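Local atomic coordinates of NEDD8-conjugating enzyme UBC12 (Saccharomyces cerevisiae, PDB entry 3O2U), a protein that accepts the ubiquitin-like protein Rub1 (NEDD8) from its E1 complex as a thioester and catalyses its attachment to other proteins, chiefly the cullin Cdc53. Residues G75-D87 against K98-I110. Sequence-based numbering, arbitrary orientation.
Sequences GYYNYGSINFNLD and KVVCLKKIFHPNI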
loop_
_atom_site.group_PDB
_atom_site.type_symbol
_atom_site.label_atom_id
_atom_site.label_comp_id
_atom_site.label_asym_id
_atom_site.label_seq_id
_atom_site.Cartn_x
_atom_site.Cartn_y
_atom_site.Cartn_z
ATOM N N GLY A 75 5.635 17.521 -9.999
ATOM C CA GLY A 75 6.731 17.112 -9.135
ATOM C C GLY A 75 7.824 16.264 -9.787
ATOM O O GLY A 75 7.828 16.026 -10.997
ATOM N N TYR A 76 8.755 15.791 -8.964
ATOM C CA TYR A 76 9.918 15.054 -9.452
ATOM C C TYR A 76 9.576 13.812 -10.271
ATOM O O TYR A 76 10.292 13.455 -11.214
ATOM C CB TYR A 76 10.766 14.624 -8.272
ATOM C CG TYR A 76 11.436 15.759 -7.548
ATOM C CD1 TYR A 76 12.326 16.590 -8.210
ATOM C CD2 TYR A 76 11.194 15.986 -6.196
ATOM C CE1 TYR A 76 12.963 17.618 -7.556
ATOM C CE2 TYR A 76 11.832 17.011 -5.527
ATOM C CZ TYR A 76 12.716 17.827 -6.216
ATOM O OH TYR A 76 13.353 18.857 -5.565
ATOM N N TYR A 77 8.493 13.152 -9.884
ATOM C CA TYR A 77 8.115 11.862 -10.447
ATOM C C TYR A 77 6.990 12.028 -11.446
ATOM O O TYR A 77 6.329 11.062 -11.800
ATOM C CB TYR A 77 7.681 10.909 -9.316
ATOM C CG TYR A 77 8.773 10.684 -8.298
ATOM C CD1 TYR A 77 9.679 9.639 -8.445
ATOM C CD2 TYR A 77 8.932 11.545 -7.219
ATOM C CE1 TYR A 77 10.694 9.441 -7.530
ATOM C CE2 TYR A 77 9.946 11.363 -6.301
ATOM C CZ TYR A 77 10.831 10.312 -6.469
ATOM O OH TYR A 77 11.835 10.109 -5.554
ATOM N N ASN A 78 6.771 13.263 -11.897
ATOM C CA ASN A 78 5.706 13.539 -12.846
ATOM C C ASN A 78 5.669 12.537 -13.994
ATOM O O ASN A 78 6.691 12.236 -14.620
ATOM C CB ASN A 78 5.766 14.987 -13.362
ATOM C CG ASN A 78 6.985 15.254 -14.220
ATOM O OD1 ASN A 78 6.965 15.023 -15.415
ATOM N ND2 ASN A 78 8.055 15.725 -13.606
ATOM N N TYR A 79 4.473 12.007 -14.229
ATOM C CA TYR A 79 4.184 11.069 -15.316
ATOM C C TYR A 79 4.841 9.677 -15.231
ATOM O O TYR A 79 4.710 8.860 -16.149
ATOM C CB TYR A 79 4.412 11.754 -16.662
ATOM C CG TYR A 79 3.451 12.906 -16.795
ATOM C CD1 TYR A 79 2.154 12.691 -17.220
ATOM C CD2 TYR A 79 3.817 14.194 -16.423
ATOM C CE1 TYR A 79 1.254 13.719 -17.319
ATOM C CE2 TYR A 79 2.914 15.248 -16.524
ATOM C CZ TYR A 79 1.628 14.994 -16.968
ATOM O OH TYR A 79 0.708 16.010 -17.074
ATOM N N GLY A 80 5.523 9.404 -14.126
ATOM C CA GLY A 80 5.941 8.039 -13.832
ATOM C C GLY A 80 4.796 7.275 -13.179
ATOM O O GLY A 80 3.983 7.866 -12.477
ATOM N N SER A 81 4.721 5.965 -13.403
ATOM C CA SER A 81 3.680 5.150 -12.776
ATOM C C SER A 81 4.264 4.206 -11.713
ATOM O O SER A 81 5.026 3.295 -12.039
ATOM C CB SER A 81 2.904 4.363 -13.843
ATOM O OG SER A 81 2.162 5.243 -14.677
ATOM N N ILE A 82 3.925 4.435 -10.447
ATOM C CA ILE A 82 4.417 3.584 -9.362
ATOM C C ILE A 82 3.270 2.779 -8.788
ATOM O O ILE A 82 2.302 3.344 -8.295
ATOM C CB ILE A 82 5.083 4.391 -8.238
ATOM C CG1 ILE A 82 6.156 5.337 -8.810
ATOM C CG2 ILE A 82 5.688 3.439 -7.211
ATOM C CD1 ILE A 82 5.611 6.712 -9.268
ATOM N N ASN A 83 3.336 1.457 -8.905
ATOM C CA ASN A 83 2.250 0.641 -8.386
ATOM C C ASN A 83 2.599 -0.017 -7.056
ATOM O O ASN A 83 3.767 -0.311 -6.779
ATOM C CB ASN A 83 1.723 -0.373 -9.428
ATOM C CG ASN A 83 2.799 -1.326 -9.939
ATOM O OD1 ASN A 83 3.987 -1.015 -9.928
ATOM N ND2 ASN A 83 2.370 -2.499 -10.405
ATOM N N PHE A 84 1.572 -0.223 -6.234
ATOM C CA PHE A 84 1.715 -0.793 -4.895
ATOM C C PHE A 84 0.671 -1.890 -4.736
ATOM O O PHE A 84 -0.438 -1.788 -5.261
ATOM C CB PHE A 84 1.426 0.248 -3.799
ATOM C CG PHE A 84 2.355 1.427 -3.806
ATOM C CD1 PHE A 84 3.470 1.463 -2.971
ATOM C CD2 PHE A 84 2.118 2.506 -4.648
ATOM C CE1 PHE A 84 4.333 2.578 -2.971
ATOM C CE2 PHE A 84 2.973 3.620 -4.650
ATOM C CZ PHE A 84 4.075 3.653 -3.818
ATOM N N ASN A 85 1.019 -2.926 -3.990
ATOM C CA ASN A 85 0.032 -3.908 -3.572
ATOM C C ASN A 85 -0.324 -3.598 -2.130
ATOM O O ASN A 85 0.559 -3.300 -1.321
ATOM C CB ASN A 85 0.590 -5.326 -3.671
ATOM C CG ASN A 85 0.141 -6.057 -4.930
ATOM O OD1 ASN A 85 -0.697 -5.569 -5.687
ATOM N ND2 ASN A 85 0.705 -7.231 -5.156
ATOM N N LEU A 86 -1.612 -3.636 -1.815
ATOM C CA LEU A 86 -2.069 -3.489 -0.434
ATOM C C LEU A 86 -2.741 -4.795 -0.002
ATOM O O LEU A 86 -3.749 -5.194 -0.602
ATOM C CB LEU A 86 -3.069 -2.331 -0.317
ATOM C CG LEU A 86 -2.535 -0.887 -0.298
ATOM C CD1 LEU A 86 -1.769 -0.553 -1.565
ATOM C CD2 LEU A 86 -3.689 0.058 -0.133
ATOM N N ASP A 87 -2.189 -5.450 1.020
ATOM C CA ASP A 87 -2.661 -6.759 1.486
ATOM C C ASP A 87 -3.308 -6.638 2.872
ATOM O O ASP A 87 -2.633 -6.260 3.838
ATOM C CB ASP A 87 -1.489 -7.744 1.580
ATOM C CG ASP A 87 -0.708 -7.872 0.281
ATOM O OD1 ASP A 87 -1.276 -7.644 -0.797
ATOM O OD2 ASP A 87 0.494 -8.215 0.334
ATOM N N LYS A 98 -0.759 -4.347 4.775
ATOM C CA LYS A 98 0.655 -4.314 4.422
ATOM C C LYS A 98 0.794 -3.658 3.044
ATOM O O LYS A 98 0.066 -3.991 2.138
ATOM C CB LYS A 98 1.209 -5.737 4.377
ATOM C CG LYS A 98 2.577 -5.846 3.723
ATOM C CD LYS A 98 3.300 -7.071 4.230
ATOM C CE LYS A 98 4.697 -7.177 3.643
ATOM N NZ LYS A 98 4.610 -7.500 2.197
ATOM N N VAL A 99 1.706 -2.702 2.900
ATOM C CA VAL A 99 1.879 -2.014 1.630
ATOM C C VAL A 99 3.242 -2.410 1.062
ATOM O O VAL A 99 4.248 -2.365 1.769
ATOM C CB VAL A 99 1.775 -0.484 1.825
ATOM C CG1 VAL A 99 2.069 0.271 0.527
ATOM C CG2 VAL A 99 0.399 -0.128 2.390
ATOM N N VAL A 100 3.258 -2.831 -0.197
ATOM C CA VAL A 100 4.498 -3.208 -0.875
ATOM C C VAL A 100 4.603 -2.466 -2.198
ATOM O O VAL A 100 3.702 -2.562 -3.032
ATOM C CB VAL A 100 4.522 -4.728 -1.184
ATOM C CG1 VAL A 100 5.805 -5.107 -1.890
ATOM C CG2 VAL A 100 4.372 -5.533 0.095
ATOM N N CYS A 101 5.690 -1.732 -2.399
ATOM C CA CYS A 101 5.920 -1.068 -3.691
ATOM C C CYS A 101 6.470 -2.086 -4.689
ATOM O O CYS A 101 7.400 -2.826 -4.377
ATOM C CB CYS A 101 6.886 0.120 -3.546
ATOM S SG CYS A 101 7.200 0.995 -5.127
ATOM N N LEU A 102 5.883 -2.124 -5.882
ATOM C CA LEU A 102 6.131 -3.187 -6.837
ATOM C C LEU A 102 7.148 -2.787 -7.892
ATOM O O LEU A 102 7.387 -3.534 -8.830
ATOM C CB LEU A 102 4.825 -3.592 -7.530
ATOM C CG LEU A 102 3.685 -3.973 -6.593
ATOM C CD1 LEU A 102 2.494 -4.441 -7.409
ATOM C CD2 LEU A 102 4.147 -5.058 -5.619
ATOM N N LYS A 103 7.728 -1.595 -7.742
ATOM C CA LYS A 103 8.742 -1.114 -8.670
ATOM C C LYS A 103 10.000 -0.692 -7.915
ATOM O O LYS A 103 9.913 -0.135 -6.824
ATOM C CB LYS A 103 8.207 0.082 -9.473
ATOM C CG LYS A 103 7.094 -0.268 -10.467
ATOM C CD LYS A 103 7.594 -1.226 -11.543
ATOM C CE LYS A 103 6.601 -1.357 -12.721
ATOM N NZ LYS A 103 5.244 -1.811 -12.301
ATOM N N LYS A 104 11.165 -0.956 -8.499
ATOM C CA LYS A 104 12.403 -0.400 -7.982
ATOM C C LYS A 104 12.437 1.072 -8.357
ATOM O O LYS A 104 12.597 1.432 -9.540
ATOM C CB LYS A 104 13.611 -1.115 -8.590
ATOM C CG LYS A 104 13.581 -2.630 -8.421
ATOM C CD LYS A 104 14.956 -3.228 -8.714
ATOM C CE LYS A 104 14.883 -4.744 -8.883
ATOM N NZ LYS A 104 15.950 -5.245 -9.820
ATOM N N ILE A 105 12.261 1.935 -7.366
ATOM C CA ILE A 105 12.269 3.368 -7.651
ATOM C C ILE A 105 13.221 4.141 -6.734
ATOM O O ILE A 105 13.511 3.721 -5.612
ATOM C CB ILE A 105 10.847 3.990 -7.634
ATOM C CG1 ILE A 105 10.292 4.048 -6.223
ATOM C CG2 ILE A 105 9.874 3.210 -8.550
ATOM C CD1 ILE A 105 9.322 5.189 -6.049
ATOM N N PHE A 106 13.702 5.273 -7.231
ATOM C CA PHE A 106 14.648 6.099 -6.491
ATOM C C PHE A 106 13.870 7.097 -5.640
ATOM O O PHE A 106 13.473 8.148 -6.120
ATOM C CB PHE A 106 15.537 6.849 -7.474
ATOM C CG PHE A 106 16.758 7.447 -6.854
ATOM C CD1 PHE A 106 17.742 6.634 -6.306
ATOM C CD2 PHE A 106 16.941 8.823 -6.848
ATOM C CE1 PHE A 106 18.877 7.181 -5.750
ATOM C CE2 PHE A 106 18.078 9.376 -6.287
ATOM C CZ PHE A 106 19.042 8.559 -5.738
ATOM N N HIS A 107 13.623 6.743 -4.386
ATOM C CA HIS A 107 12.835 7.594 -3.502
ATOM C C HIS A 107 13.319 7.397 -2.066
ATOM O O HIS A 107 13.539 6.269 -1.630
ATOM C CB HIS A 107 11.352 7.235 -3.619
ATOM C CG HIS A 107 10.452 8.148 -2.850
ATOM N ND1 HIS A 107 9.632 9.068 -3.459
ATOM C CD2 HIS A 107 10.263 8.293 -1.518
ATOM C CE1 HIS A 107 8.956 9.733 -2.536
ATOM N NE2 HIS A 107 9.333 9.289 -1.352
ATOM N N PRO A 108 13.504 8.497 -1.328
ATOM C CA PRO A 108 14.074 8.387 0.021
ATOM C C PRO A 108 13.246 7.481 0.933
ATOM O O PRO A 108 13.808 6.835 1.818
ATOM C CB PRO A 108 14.045 9.827 0.546
ATOM C CG PRO A 108 13.183 10.591 -0.394
ATOM C CD PRO A 108 13.204 9.886 -1.704
ATOM N N ASN A 109 11.938 7.399 0.695
ATOM C CA ASN A 109 11.058 6.721 1.644
ATOM C C ASN A 109 10.662 5.284 1.246
ATOM O O ASN A 109 9.857 4.639 1.922
ATOM C CB ASN A 109 9.841 7.606 1.946
ATOM C CG ASN A 109 10.239 9.054 2.262
ATOM O OD1 ASN A 109 9.738 10.007 1.650
ATOM N ND2 ASN A 109 11.141 9.222 3.222
ATOM N N ILE A 110 11.272 4.770 0.178
ATOM C CA ILE A 110 11.002 3.411 -0.299
ATOM C C ILE A 110 12.320 2.672 -0.524
ATOM O O ILE A 110 13.222 3.206 -1.165
ATOM C CB ILE A 110 10.172 3.438 -1.613
ATOM C CG1 ILE A 110 8.959 4.351 -1.426
ATOM C CG2 ILE A 110 9.748 2.010 -2.025
ATOM C CD1 ILE A 110 8.224 4.680 -2.690
HETATM O O HOH W 1 4.058 -4.877 -11.375
#
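Phe84 and Cys101 face each other as a non-hydrogen-bonded antiparallel pair and illustrate how the buried face of a sheet edge is packed. The Phe84 ring turns its CE1 to within 3.6 Å of Cys101 CB, while the sulfur lies obliquely over the ring, 4.5 Å from its centroid. With SG anti to the backbone nitrogen (chi1 -180°), the thiol also reaches Ile82, whose CG2 approaches SG to 3.5 Å. Val99 extends this face, its CG1 against Phe84 and its CG2 beside Leu86; Phe142 of helix 131-143 packs on Phe84 and Ile82. Strands 82-87 and 98-101 form the last hairpin of the four-stranded antiparallel meander of the UBC fold. Segment 98-110 continues into the HPN motif of E2 enzymes, His107-Pro108-Asn109, where His107 NE2 donates to Asn109 OD1 (3.1 Å); in relatives this asparagine assists catalysis. The Ile110 side chain lies about 7 Å from that of Cys117, the predicted thioester cysteine. The hairpin's other face, mixing Asn83, Asn85, Asp87 and Lys98 with Val100 and Leu102, is more open to solvent. There Lys103 curls back so that NZ meets Asn83 OD1 at 2.8 Å, from above the carbonyl plane; a water accepts from Asn83 ND2 and, weakly, from NZ, and ND2 also bonds Glu67. Leu102 sets its CD1 methyl against the Asn85 amide, and Asp87 forms a salt bridge with Lys65. Beyond this end of the hairpin the two segments diverge, and Tyr77 reaches across to 106-107: its hydroxyl, 3.2 Å from His107 ND1, donates to a lone pair of Phe106 O (2.6 Å). A phenylalanine here would probably leave that carbonyl without this donor and the 75-80 turns less firmly tied to 106-107.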